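Local coordinates for citryl-CoA lyase (Hydrogenobacter thermophilus, PDB 6HXP) that cleaves citryl-CoA into acetyl-CoA and oxaloacetate, a step of the reductive tricarboxylic acid cycle, at the interface of chains A and B and the interface of chains A and C. Numbering follows the deposited sequence. Chains: chain A/B/C, Citryl-CoA lyase.

Contact 1: the interface of chains A and B. Residues chain A 72-73, 76, 234-236; chain B 68-69, 72-73, 76.
Helix 69-79 of one citrate synthase-type subunit packs on the same helix of its neighbour, with A:Ile72 and B:Ile72 meeting on the two-fold axis. The C-alpha positions of residues 72 and 76 show the two helices running roughly antiparallel. At the centre the branch methyls touch tip to tip, A:Ile72 CG2 lying 3.6 Å from B:Ile72 CG2, while the two side chains stand about at right angles. In each isoleucine CG1 is anti to the carbonyl carbon (chi1 -65°), which puts CG2 anti to the backbone N and turns that methyl toward the partner helix. The same methyl of B:Ile72 rests against the hydroxyl oxygen of A:Ser76, CG2 to OG 3.3 Å, and the twin contact is made with the chains exchanged. That hydroxyl is already engaged within its own helix: A:Ser76 OG donates to A:Ile72 O at 2.8 Å, from 35° above the carbonyl plane. No nitrogen or oxygen pairs with one across this patch, so it is held by close packing, mostly of carbon on carbon and carbon on oxygen, rather than by hydrogen bonds.

Toward the start of the B helix, the segment A:Lys234 to A:Leu236 lies against the CD1 end of B:Ile72. The extended CG1-CD1 arm of B:Ile72 (chi2 176°) puts B:Ile72 CD1 3.8 Å from A:Leu236 CD2, the two side chains crossing obliquely. B:Pro69 presents its ring to backbone oxygens: CB is 3.4 Å from A:Lys234 O, and CD lies 3.5 Å from that same oxygen. From the neighbouring A helix, the carbonyl oxygen of A:Ser76 also approaches B:Pro69 CB, at 3.4 Å.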
loop_
_atom_site.group_PDB
_atom_site.type_symbol
_atom_site.label_atom_id
_atom_site.label_comp_id
_atom_site.label_asym_id
_atom_site.label_seq_id
_atom_site.Cartn_x
_atom_site.Cartn_y
_atom_site.Cartn_z
ATOM N N ILE A 72 5.023 -4.147 12.678
ATOM C CA ILE A 72 5.481 -2.793 12.952
ATOM C C ILE A 72 4.874 -1.849 11.900
ATOM O O ILE A 72 4.356 -0.785 12.246
ATOM C CB ILE A 72 7.018 -2.710 12.904
ATOM C CG1 ILE A 72 7.626 -3.567 14.035
ATOM C CG2 ILE A 72 7.483 -1.234 12.969
ATOM C CD1 ILE A 72 9.163 -3.582 13.967
ATOM N N ALA A 73 4.969 -2.226 10.639
ATOM C CA ALA A 73 4.432 -1.366 9.559
ATOM C C ALA A 73 2.926 -1.192 9.675
ATOM O O ALA A 73 2.400 -0.086 9.554
ATOM C CB ALA A 73 4.802 -1.920 8.187
ATOM N N SER A 76 2.114 1.013 12.721
ATOM C CA SER A 76 2.586 2.390 12.509
ATOM C C SER A 76 1.639 3.102 11.532
ATOM O O SER A 76 1.245 4.238 11.793
ATOM C CB SER A 76 4.019 2.423 11.969
ATOM O OG SER A 76 4.884 1.863 12.942
ATOM N N LYS A 234 2.908 5.594 17.876
ATOM C CA LYS A 234 4.037 4.849 17.294
ATOM C C LYS A 234 4.987 5.800 16.580
ATOM O O LYS A 234 4.884 6.075 15.377
ATOM C CB LYS A 234 3.566 3.750 16.343
ATOM C CG LYS A 234 2.750 2.693 17.072
ATOM C CD LYS A 234 3.524 2.013 18.231
ATOM C CE LYS A 234 2.823 0.833 18.887
ATOM N NZ LYS A 234 1.742 1.289 19.789
ATOM N N ARG A 235 5.868 6.357 17.371
ATOM C CA ARG A 235 6.874 7.301 16.905
ATOM C C ARG A 235 8.093 7.091 17.760
ATOM O O ARG A 235 7.972 6.669 18.927
ATOM C CB ARG A 235 6.373 8.743 16.996
ATOM C CG ARG A 235 6.085 9.237 18.407
ATOM C CD ARG A 235 5.681 10.705 18.371
ATOM N NE ARG A 235 5.538 11.244 19.726
ATOM C CZ ARG A 235 4.417 11.207 20.445
ATOM N NH1 ARG A 235 4.393 11.708 21.673
ATOM N NH2 ARG A 235 3.312 10.676 19.938
ATOM N N LEU A 236 9.259 7.265 17.193
ATOM C CA LEU A 236 10.495 7.093 17.954
ATOM C C LEU A 236 10.797 8.361 18.737
ATOM O O LEU A 236 10.220 9.409 18.484
ATOM C CB LEU A 236 11.687 6.808 17.031
ATOM C CG LEU A 236 11.531 5.694 15.995
ATOM C CD1 LEU A 236 12.805 5.573 15.184
ATOM C CD2 LEU A 236 11.156 4.366 16.637
ATOM N N PRO B 68 8.833 9.651 12.729
ATOM C CA PRO B 68 7.395 9.586 12.476
ATOM C C PRO B 68 6.953 8.203 12.016
ATOM O O PRO B 68 7.728 7.486 11.417
ATOM C CB PRO B 68 7.161 10.598 11.375
ATOM C CG PRO B 68 8.414 11.336 11.152
ATOM C CD PRO B 68 9.533 10.621 11.852
ATOM N N PRO B 69 5.679 7.875 12.206
ATOM C CA PRO B 69 5.202 6.537 11.790
ATOM C C PRO B 69 5.348 6.279 10.291
ATOM O O PRO B 69 5.480 5.125 9.902
ATOM C CB PRO B 69 3.740 6.496 12.247
ATOM C CG PRO B 69 3.354 7.891 12.553
ATOM C CD PRO B 69 4.633 8.627 12.929
ATOM N N ILE B 72 8.901 5.019 9.937
ATOM C CA ILE B 72 8.985 3.699 10.544
ATOM C C ILE B 72 8.353 2.677 9.584
ATOM O O ILE B 72 8.932 1.617 9.336
ATOM C CB ILE B 72 8.253 3.666 11.899
ATOM C CG1 ILE B 72 8.958 4.605 12.900
ATOM C CG2 ILE B 72 8.152 2.213 12.425
ATOM C CD1 ILE B 72 8.204 4.669 14.239
ATOM N N ALA B 73 7.172 2.986 9.081
ATOM C CA ALA B 73 6.481 2.049 8.165
ATOM C C ALA B 73 7.270 1.830 6.884
ATOM O O ALA B 73 7.437 0.702 6.422
ATOM C CB ALA B 73 5.071 2.538 7.849
ATOM N N SER B 76 10.428 -0.228 7.649
ATOM C CA SER B 76 10.073 -1.598 8.053
ATOM C C SER B 76 9.654 -2.395 6.809
ATOM O O SER B 76 10.103 -3.528 6.638
ATOM C CB SER B 76 8.947 -1.611 9.090
ATOM O OG SER B 76 9.406 -0.969 10.267
#

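Contact 2: the interface of chains A and C. Residues chain A 31-34, 36, 55; chain C 32-34, 55, 58-59.
A:Phe33, C:Glu55 and C:Val59 bury the most surface where two citrate synthase-family subunits meet about a two-fold axis. The N-terminus of helix 33-42 is capped in trans by a carboxylate: A:Phe33 opens the helix, and its backbone N gives a hydrogen bond to OE1 of C:Glu55 at 2.8 Å. The bond is nearly straight, 172° at the hydrogen, and enters almost along the C-O axis. C:Glu55 OE2 accepts from C:Ser32 OG at 2.7 Å on its syn side, so the carboxylate is gripped at both ends and its rotation is restrained. Water 1 joins the OE1 atoms of both Glu55 residues to the N atoms of A:Ala34 and C:Ala34. A:Glu55 OE2 lies 4.9 Å from C:Glu55 OE2; if both carboxylates are charged, the helix N-H groups and water 1 at the OE1 atoms, with Ser32 OG at OE2, would probably offset their repulsion.

With CG anti to the backbone N (chi1 -177°), the A:Phe33 ring swings beneath C:Leu58, whose CB sits over the centre of one face, 3.7 Å from the centroid. A:Phe33 CD2 comes 3.7 Å from C:Phe33 CD2 across the axis. An alanine in place of A:Phe33 would probably leave C:Leu58 CB without the ring face it rests on and the C:Phe33 ring without its mate. C:Val59 packs from alongside, its CG2 3.7 Å from A:Phe33 CA and 3.9 Å from A:Ala36 CB.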
loop_
_atom_site.group_PDB
_atom_site.type_symbol
_atom_site.label_atom_id
_atom_site.label_comp_id
_atom_site.label_asym_id
_atom_site.label_seq_id
_atom_site.Cartn_x
_atom_site.Cartn_y
_atom_site.Cartn_z
ATOM N N LEU A 31 -18.585 -26.035 2.675
ATOM C CA LEU A 31 -17.122 -26.148 2.681
ATOM C C LEU A 31 -16.581 -25.297 3.836
ATOM O O LEU A 31 -17.157 -24.249 4.188
ATOM C CB LEU A 31 -16.498 -25.540 1.406
ATOM C CG LEU A 31 -16.551 -26.308 0.118
ATOM C CD1 LEU A 31 -15.587 -25.736 -0.904
ATOM C CD2 LEU A 31 -16.365 -27.761 0.279
ATOM N N SER A 32 -15.494 -25.727 4.436
ATOM C CA SER A 32 -14.828 -24.865 5.402
ATOM C C SER A 32 -14.132 -23.759 4.616
ATOM O O SER A 32 -13.904 -23.840 3.393
ATOM C CB SER A 32 -13.782 -25.654 6.177
ATOM O OG SER A 32 -12.616 -25.906 5.404
ATOM N N PHE A 33 -13.721 -22.721 5.328
ATOM C CA PHE A 33 -12.984 -21.625 4.691
ATOM C C PHE A 33 -11.682 -22.150 4.066
ATOM O O PHE A 33 -11.383 -21.824 2.937
ATOM C CB PHE A 33 -12.747 -20.528 5.708
ATOM C CG PHE A 33 -12.071 -19.288 5.199
ATOM C CD1 PHE A 33 -12.451 -18.715 3.995
ATOM C CD2 PHE A 33 -11.098 -18.659 5.955
ATOM C CE1 PHE A 33 -11.872 -17.515 3.569
ATOM C CE2 PHE A 33 -10.503 -17.465 5.512
ATOM C CZ PHE A 33 -10.888 -16.927 4.312
ATOM N N ALA A 34 -10.898 -22.975 4.785
ATOM C CA ALA A 34 -9.661 -23.530 4.215
ATOM C C ALA A 34 -9.964 -24.359 2.950
ATOM O O ALA A 34 -9.191 -24.325 1.998
ATOM C CB ALA A 34 -8.923 -24.389 5.219
ATOM N N ALA A 36 -12.502 -23.861 0.842
ATOM C CA ALA A 36 -12.812 -22.859 -0.196
ATOM C C ALA A 36 -11.548 -22.153 -0.698
ATOM O O ALA A 36 -11.438 -21.818 -1.889
ATOM C CB ALA A 36 -13.824 -21.844 0.326
ATOM N N GLU A 55 -5.847 -26.602 6.418
ATOM C CA GLU A 55 -6.227 -26.010 7.705
ATOM C C GLU A 55 -4.956 -25.880 8.567
ATOM O O GLU A 55 -4.715 -24.826 9.152
ATOM C CB GLU A 55 -7.211 -26.869 8.513
ATOM C CG GLU A 55 -8.544 -27.221 7.831
ATOM C CD GLU A 55 -9.679 -26.220 7.870
ATOM O OE1 GLU A 55 -9.423 -25.077 8.312
ATOM O OE2 GLU A 55 -10.773 -26.534 7.326
ATOM N N SER C 32 -9.749 -25.601 13.085
ATOM C CA SER C 32 -9.793 -25.197 11.686
ATOM C C SER C 32 -9.245 -23.776 11.610
ATOM O O SER C 32 -9.149 -23.033 12.607
ATOM C CB SER C 32 -11.229 -25.201 11.183
ATOM O OG SER C 32 -11.971 -24.087 11.661
ATOM N N PHE C 33 -8.934 -23.345 10.397
ATOM C CA PHE C 33 -8.458 -21.974 10.191
ATOM C C PHE C 33 -9.522 -20.965 10.651
ATOM O O PHE C 33 -9.199 -20.027 11.349
ATOM C CB PHE C 33 -8.068 -21.795 8.739
ATOM C CG PHE C 33 -7.479 -20.464 8.371
ATOM C CD1 PHE C 33 -6.521 -19.863 9.174
ATOM C CD2 PHE C 33 -7.837 -19.842 7.187
ATOM C CE1 PHE C 33 -5.920 -18.663 8.780
ATOM C CE2 PHE C 33 -7.246 -18.625 6.807
ATOM C CZ PHE C 33 -6.312 -18.046 7.626
ATOM N N ALA C 34 -10.801 -21.148 10.276
ATOM C CA ALA C 34 -11.859 -20.228 10.722
ATOM C C ALA C 34 -11.952 -20.203 12.261
ATOM O O ALA C 34 -12.190 -19.149 12.841
ATOM C CB ALA C 34 -13.204 -20.604 10.139
ATOM N N GLU C 55 -17.084 -20.025 9.498
ATOM C CA GLU C 55 -16.729 -20.667 8.228
ATOM C C GLU C 55 -17.666 -20.118 7.134
ATOM O O GLU C 55 -17.203 -19.740 6.060
ATOM C CB GLU C 55 -16.917 -22.191 8.234
ATOM C CG GLU C 55 -16.145 -22.981 9.305
ATOM C CD GLU C 55 -14.699 -23.348 9.050
ATOM O OE1 GLU C 55 -14.145 -22.845 8.046
ATOM O OE2 GLU C 55 -14.087 -24.015 9.929
ATOM N N LEU C 58 -17.013 -16.286 6.179
ATOM C CA LEU C 58 -15.789 -16.064 5.412
ATOM C C LEU C 58 -15.906 -16.598 3.994
ATOM O O LEU C 58 -15.477 -15.948 3.052
ATOM C CB LEU C 58 -14.598 -16.645 6.155
ATOM C CG LEU C 58 -14.334 -15.994 7.526
ATOM C CD1 LEU C 58 -13.270 -16.785 8.291
ATOM C CD2 LEU C 58 -13.863 -14.548 7.382
ATOM N N VAL C 59 -16.490 -17.774 3.829
ATOM C CA VAL C 59 -16.681 -18.307 2.482
ATOM C C VAL C 59 -17.559 -17.393 1.670
ATOM O O VAL C 59 -17.317 -17.220 0.459
ATOM C CB VAL C 59 -17.230 -19.754 2.536
ATOM C CG1 VAL C 59 -17.613 -20.261 1.149
ATOM C CG2 VAL C 59 -16.190 -20.685 3.150
HETATM O O HOH W 1 -11.303 -23.164 7.908
#

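The C-alpha centres of contact 1 and contact 2 are about 33 Å apart, and the two have no residue in common. They also use separate elements of chain A: helix 69-79 and the segment 234-236 in contact 1, the loop 31-32 with helices 33-42 and 48-60 in contact 2. Each belongs to a two-fold interface, and chain A takes part in both with different neighbours. Two such two-folds would be consistent with the four copies of the deposited assembly. No hydrogen bond crosses the patch of contact 1, which relies on close packing, whereas the patch of contact 2 adds hydrogen-bonded capping of helix starts.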